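Local coordinates for protein cellulase (Clostridium cellulovorans, PDB 6UI3) that probably hydrolyses internal beta-1,4 linkages of cellulose and related plant polysaccharides, as the glycoside hydrolase family 5 endoglucanase domain of a longer protein, at residues Asp22-Trp27 against Gly59-Arg64; Asn151-Glu156 against Met193-Cys198. All coordinates share one frame; numbering follows the deposited sequence.

Both contacts belong to the same closed, eight-stranded parallel barrel, the TIM barrel of the glycoside hydrolase family 5 domain. Contact 1 comes first along the chain and closes before contact 2 opens; it pairs the neighbouring strands 25-29 and 62-65 near their beginnings. Contact 2 joins the loop after strand 145-148 to the end of strand 192-195 and the residues that follow it, on the C-terminal side of the barrel, where a TIM barrel carries its active site. Their centres lie about 22 Å apart, on opposite sides of the chain's centre. Arg64 nevertheless bridges them, since its NH2 lies 2.9 Å from Asn151 OD1, a probable hydrogen bond that connects the second strand to the loop after the fourth.

Contact 1 of 2, residues Asp22-Trp27 against Gly59-Arg64; sequences DMKIGW and GFNTVR
Thr62 and Asn61 both reach the carbonyl of Met23: Thr62 OG1 donates to Met23 O at 2.8 Å from a position tilted out of the carbonyl plane, and Asn61 ND2 adds a weak bond to the same oxygen. With CG anti to its backbone N (chi1 -159°), Asn61 turns its amide back toward the loop ahead of strand 25-29. The next carbonyl to be used is that of Ile25, met almost head-on by Asn61 N at 2.8 Å, with Thr62 N as a weaker second donor. Farther on, Arg64 N bonds to Trp27 O at 2.8 Å. Gly26 and Trp27 thus pair in parallel with Thr62 and Val63, joining the first two barrel strands, which with helix 49-58 make a beta-alpha-beta unit; that helix ends in a Schellman motif at Gly59. On the face carrying Trp27 and Val63, the five-membered indole ring presents its edge to the face of Phe60 in a T-shaped pair (centroids 5.2 Å apart, planes at 63°). Val63 CG1 meets the indole edge at CE3, Ile25 CG2 packs 3.7 Å from Phe60 CD2, and Leu55 of helix 49-58 touches both aromatic side chains. Trp27 NE1 bonds to Asp305. Nearer the surface, a water links Ile25 N to Gly59 O, and Lys24 NZ forms a salt bridge with Asp22 OD1 at 3.0 Å from above the carboxylate plane, while Asp22 OD2 bonds to Tyr101.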
loop_
_atom_site.group_PDB
_atom_site.type_symbol
_atom_site.label_atom_id
_atom_site.label_comp_id
_atom_site.label_asym_id
_atom_site.label_seq_id
_atom_site.Cartn_x
_atom_site.Cartn_y
_atom_site.Cartn_z
ATOM N N ASP A 22 14.063 1.954 7.177
ATOM C CA ASP A 22 14.831 1.214 6.179
ATOM C C ASP A 22 14.093 1.026 4.853
ATOM O O ASP A 22 14.709 0.550 3.895
ATOM C CB ASP A 22 15.212 -0.159 6.755
ATOM C CG ASP A 22 16.348 -0.811 6.008
ATOM O OD1 ASP A 22 17.379 -0.148 5.807
ATOM O OD2 ASP A 22 16.203 -1.997 5.649
ATOM N N MET A 23 12.812 1.408 4.754
ATOM C CA MET A 23 12.007 1.068 3.573
ATOM C C MET A 23 12.332 1.912 2.339
ATOM O O MET A 23 12.243 1.409 1.211
ATOM C CB MET A 23 10.524 1.183 3.919
ATOM C CG MET A 23 10.040 0.058 4.789
ATOM S SD MET A 23 8.343 0.212 5.356
ATOM C CE MET A 23 7.426 0.029 3.837
ATOM N N LYS A 24 12.648 3.180 2.511
ATOM C CA LYS A 24 13.158 4.092 1.423
ATOM C C LYS A 24 12.070 4.344 0.368
ATOM O O LYS A 24 10.918 4.620 0.735
ATOM C CB LYS A 24 14.486 3.622 0.900
ATOM C CG LYS A 24 15.487 3.366 2.020
ATOM C CD LYS A 24 16.858 2.988 1.494
ATOM C CE LYS A 24 17.777 2.522 2.614
ATOM N NZ LYS A 24 17.467 1.134 3.057
ATOM N N ILE A 25 12.399 4.319 -0.942
ATOM C CA ILE A 25 11.500 4.654 -2.053
ATOM C C ILE A 25 10.757 3.400 -2.501
ATOM O O ILE A 25 11.398 2.354 -2.696
ATOM C CB ILE A 25 12.334 5.232 -3.222
ATOM C CG1 ILE A 25 13.172 6.428 -2.757
ATOM C CG2 ILE A 25 11.439 5.609 -4.404
ATOM C CD1 ILE A 25 14.165 6.924 -3.785
ATOM N N GLY A 26 9.450 3.496 -2.743
ATOM C CA GLY A 26 8.656 2.333 -3.065
ATOM C C GLY A 26 7.703 2.500 -4.240
ATOM O O GLY A 26 7.598 3.566 -4.859
ATOM N N TRP A 27 6.974 1.417 -4.491
ATOM C CA TRP A 27 6.260 1.216 -5.747
ATOM C C TRP A 27 5.193 0.157 -5.534
ATOM O O TRP A 27 5.422 -0.826 -4.823
ATOM C CB TRP A 27 7.291 0.750 -6.771
ATOM C CG TRP A 27 6.868 0.587 -8.194
ATOM C CD1 TRP A 27 6.948 1.529 -9.177
ATOM C CD2 TRP A 27 6.379 -0.607 -8.826
ATOM N NE1 TRP A 27 6.545 0.997 -10.381
ATOM C CE2 TRP A 27 6.185 -0.311 -10.191
ATOM C CE3 TRP A 27 6.099 -1.899 -8.376
ATOM C CZ2 TRP A 27 5.716 -1.262 -11.103
ATOM C CZ3 TRP A 27 5.642 -2.836 -9.280
ATOM C CH2 TRP A 27 5.433 -2.512 -10.619
ATOM N N GLY A 59 16.531 2.156 -8.299
ATOM C CA GLY A 59 16.625 2.750 -6.980
ATOM C C GLY A 59 15.456 2.500 -6.053
ATOM O O GLY A 59 15.445 3.051 -4.944
ATOM N N PHE A 60 14.469 1.717 -6.459
ATOM C CA PHE A 60 13.378 1.360 -5.558
ATOM C C PHE A 60 13.818 0.277 -4.577
ATOM O O PHE A 60 14.621 -0.604 -4.909
ATOM C CB PHE A 60 12.165 0.871 -6.353
ATOM C CG PHE A 60 11.519 1.951 -7.176
ATOM C CD1 PHE A 60 11.844 2.118 -8.512
ATOM C CD2 PHE A 60 10.574 2.798 -6.611
ATOM C CE1 PHE A 60 11.249 3.131 -9.256
ATOM C CE2 PHE A 60 9.980 3.805 -7.358
ATOM C CZ PHE A 60 10.316 3.961 -8.673
ATOM N N ASN A 61 13.242 0.318 -3.373
ATOM C CA ASN A 61 13.595 -0.598 -2.303
ATOM C C ASN A 61 12.416 -1.355 -1.716
ATOM O O ASN A 61 12.637 -2.272 -0.911
ATOM C CB ASN A 61 14.262 0.197 -1.165
ATOM C CG ASN A 61 15.097 -0.654 -0.266
ATOM O OD1 ASN A 61 15.974 -1.387 -0.727
ATOM N ND2 ASN A 61 14.882 -0.523 1.034
ATOM N N THR A 62 11.180 -0.979 -2.052
ATOM C CA THR A 62 9.970 -1.554 -1.477
ATOM C C THR A 62 8.925 -1.715 -2.572
ATOM O O THR A 62 8.704 -0.780 -3.359
ATOM C CB THR A 62 9.402 -0.622 -0.389
ATOM O OG1 THR A 62 10.283 -0.561 0.730
ATOM C CG2 THR A 62 8.034 -1.097 0.100
ATOM N N VAL A 63 8.272 -2.875 -2.616
ATOM C CA VAL A 63 7.167 -3.124 -3.534
ATOM C C VAL A 63 5.943 -3.578 -2.750
ATOM O O VAL A 63 5.995 -4.567 -2.004
ATOM C CB VAL A 63 7.518 -4.168 -4.613
ATOM C CG1 VAL A 63 6.278 -4.496 -5.457
ATOM C CG2 VAL A 63 8.656 -3.679 -5.504
ATOM N N ARG A 64 4.829 -2.892 -2.954
ATOM C CA ARG A 64 3.532 -3.311 -2.431
ATOM C C ARG A 64 2.788 -4.094 -3.497
ATOM O O ARG A 64 2.800 -3.710 -4.680
ATOM C CB ARG A 64 2.724 -2.109 -1.953
ATOM C CG ARG A 64 1.343 -2.436 -1.408
ATOM C CD ARG A 64 0.849 -1.294 -0.548
ATOM N NE ARG A 64 -0.493 -1.395 0.001
ATOM C CZ ARG A 64 -1.604 -0.918 -0.565
ATOM N NH1 ARG A 64 -1.569 -0.383 -1.773
ATOM N NH2 ARG A 64 -2.745 -0.978 0.093
HETATM O O HOH W 1 16.784 -1.815 2.828
HETATM O O HOH W 2 18.516 0.090 0.440
HETATM O O HOH W 3 15.051 3.244 -2.249
#

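Contact 2 of 2, residues Asn151-Glu156 against Met193-Cys198; sequences NQPRHE and MVPTYC. Unlike the reference sequence in segment 151-156: Gln152 (reference Glu).
Pro153-His155 and Tyr197-Cys198 form a buried loop-to-loop contact at the C-terminal ends of barrel strands 145-148 and 192-195, held by two hydrogen bonds. Cys198 N donates to Pro153 O at 2.8 Å, and His155 N points almost straight at Tyr197 OH, 3.0 Å away (178° at the hydrogen). Tyr197 has CG anti to its backbone N (chi1 -177°), which lays the ring along the opposing backbone: Pro153 O sits over one face, offset toward the rim, and Arg154 CA approaches Tyr197 CE2 to 3.5 Å. The hydroxyl also bonds to Asp158 O, so it joins two points of the same loop. Asn151, Gln152 and Pro153 occupy the Asn-Glu-Pro motif of family 5, in which the glutamate is the acid/base; here Gln152 stands in its place, its OE1 bonded to His222. Cys198 SG packs 3.6 Å from Arg154 CB; the extended Arg154 side chain carries its guanidinium away from Cys198 to Gln152 O, with NH1 in that carbonyl's plane on a lone pair, and to a salt bridge with Glu157. Toward the barrel, the Pro153 and Pro195 rings touch through their CG atoms at 3.8 Å, and Leu169 of helix 163-182 packs against Pro153.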
loop_
_atom_site.group_PDB
_atom_site.type_symbol
_atom_site.label_atom_id
_atom_site.label_comp_id
_atom_site.label_asym_id
_atom_site.label_seq_id
_atom_site.Cartn_x
_atom_site.Cartn_y
_atom_site.Cartn_z
ATOM N N ASN A 151 -6.913 -2.881 2.338
ATOM C CA ASN A 151 -6.460 -1.767 1.491
ATOM C C ASN A 151 -7.162 -0.444 1.818
ATOM O O ASN A 151 -6.554 0.463 2.396
ATOM C CB ASN A 151 -6.650 -2.177 0.029
ATOM C CG ASN A 151 -6.425 -1.047 -0.914
ATOM O OD1 ASN A 151 -5.380 -0.383 -0.836
ATOM N ND2 ASN A 151 -7.376 -0.790 -1.789
ATOM N N GLN A 152 -8.427 -0.304 1.423
ATOM C CA GLN A 152 -9.193 0.945 1.548
ATOM C C GLN A 152 -10.552 0.638 2.161
ATOM O O GLN A 152 -11.598 0.700 1.495
ATOM C CB GLN A 152 -9.277 1.685 0.212
ATOM C CG GLN A 152 -7.924 2.337 -0.107
ATOM C CD GLN A 152 -7.801 3.040 -1.429
ATOM O OE1 GLN A 152 -6.832 3.768 -1.655
ATOM N NE2 GLN A 152 -8.743 2.835 -2.306
ATOM N N PRO A 153 -10.560 0.282 3.445
ATOM C CA PRO A 153 -11.798 -0.166 4.097
ATOM C C PRO A 153 -12.828 0.945 4.174
ATOM O O PRO A 153 -12.511 2.077 4.556
ATOM C CB PRO A 153 -11.332 -0.562 5.506
ATOM C CG PRO A 153 -10.091 0.283 5.735
ATOM C CD PRO A 153 -9.425 0.338 4.384
ATOM N N ARG A 154 -14.076 0.609 3.868
ATOM C CA ARG A 154 -15.105 1.634 3.811
ATOM C C ARG A 154 -16.479 0.983 3.826
ATOM O O ARG A 154 -16.619 -0.239 3.742
ATOM C CB ARG A 154 -14.930 2.509 2.559
ATOM C CG ARG A 154 -15.054 1.748 1.261
ATOM C CD ARG A 154 -14.728 2.668 0.118
ATOM N NE ARG A 154 -14.836 2.131 -1.222
ATOM C CZ ARG A 154 -13.860 1.490 -1.849
ATOM N NH1 ARG A 154 -12.724 1.216 -1.237
ATOM N NH2 ARG A 154 -14.036 1.121 -3.107
ATOM N N HIS A 155 -17.500 1.827 3.907
ATOM C CA HIS A 155 -18.882 1.438 3.663
ATOM C C HIS A 155 -19.229 1.855 2.241
ATOM O O HIS A 155 -19.268 3.052 1.935
ATOM C CB HIS A 155 -19.802 2.134 4.661
ATOM C CG HIS A 155 -21.259 2.032 4.327
ATOM N ND1 HIS A 155 -22.013 0.910 4.598
ATOM C CD2 HIS A 155 -22.101 2.915 3.740
ATOM C CE1 HIS A 155 -23.257 1.108 4.200
ATOM N NE2 HIS A 155 -23.337 2.318 3.675
ATOM N N GLU A 156 -19.481 0.871 1.373
ATOM C CA GLU A 156 -19.957 1.104 -0.004
ATOM C C GLU A 156 -18.991 2.073 -0.685
ATOM O O GLU A 156 -17.783 1.793 -0.721
ATOM C CB GLU A 156 -21.429 1.500 -0.014
ATOM C CG GLU A 156 -22.317 0.425 0.550
ATOM C CD GLU A 156 -23.793 0.757 0.450
ATOM O OE1 GLU A 156 -24.133 1.897 0.069
ATOM O OE2 GLU A 156 -24.610 -0.128 0.764
ATOM N N MET A 193 0.896 -3.204 8.896
ATOM C CA MET A 193 0.326 -1.911 8.535
ATOM C C MET A 193 -1.184 -1.943 8.752
ATOM O O MET A 193 -1.851 -2.908 8.350
ATOM C CB MET A 193 0.597 -1.601 7.061
ATOM C CG MET A 193 2.072 -1.446 6.729
ATOM S SD MET A 193 2.451 -1.445 4.963
ATOM C CE MET A 193 1.489 -0.047 4.400
ATOM N N VAL A 194 -1.718 -0.878 9.371
ATOM C CA VAL A 194 -3.127 -0.763 9.662
ATOM C C VAL A 194 -3.639 0.563 9.096
ATOM O O VAL A 194 -3.080 1.623 9.406
ATOM C CB VAL A 194 -3.441 -0.862 11.172
ATOM C CG1 VAL A 194 -3.271 -2.316 11.636
ATOM C CG2 VAL A 194 -2.568 0.069 12.007
ATOM N N PRO A 195 -4.658 0.562 8.236
ATOM C CA PRO A 195 -5.147 1.807 7.640
ATOM C C PRO A 195 -6.183 2.517 8.501
ATOM O O PRO A 195 -6.883 1.903 9.310
ATOM C CB PRO A 195 -5.821 1.303 6.353
ATOM C CG PRO A 195 -6.391 -0.002 6.750
ATOM C CD PRO A 195 -5.332 -0.618 7.655
ATOM N N THR A 196 -6.280 3.828 8.277
ATOM C CA THR A 196 -7.474 4.586 8.628
ATOM C C THR A 196 -8.603 4.215 7.647
ATOM O O THR A 196 -8.405 3.495 6.659
ATOM C CB THR A 196 -7.169 6.076 8.487
ATOM O OG1 THR A 196 -6.749 6.294 7.133
ATOM C CG2 THR A 196 -6.101 6.552 9.464
ATOM N N TYR A 197 -9.798 4.750 7.894
ATOM C CA TYR A 197 -10.926 4.561 6.986
ATOM C C TYR A 197 -10.555 5.086 5.602
ATOM O O TYR A 197 -10.077 6.218 5.471
ATOM C CB TYR A 197 -12.143 5.303 7.565
ATOM C CG TYR A 197 -13.428 5.150 6.780
ATOM C CD1 TYR A 197 -13.755 6.052 5.791
ATOM C CD2 TYR A 197 -14.336 4.136 7.053
ATOM C CE1 TYR A 197 -14.937 5.929 5.059
ATOM C CE2 TYR A 197 -15.516 4.008 6.328
ATOM C CZ TYR A 197 -15.810 4.904 5.341
ATOM O OH TYR A 197 -16.980 4.746 4.621
ATOM N N CYS A 198 -10.732 4.255 4.572
ATOM C CA CYS A 198 -10.319 4.547 3.202
ATOM C C CYS A 198 -8.818 4.794 3.065
ATOM O O CYS A 198 -8.379 5.328 2.035
ATOM C CB CYS A 198 -11.068 5.733 2.563
ATOM S SG CYS A 198 -12.799 5.412 2.184
#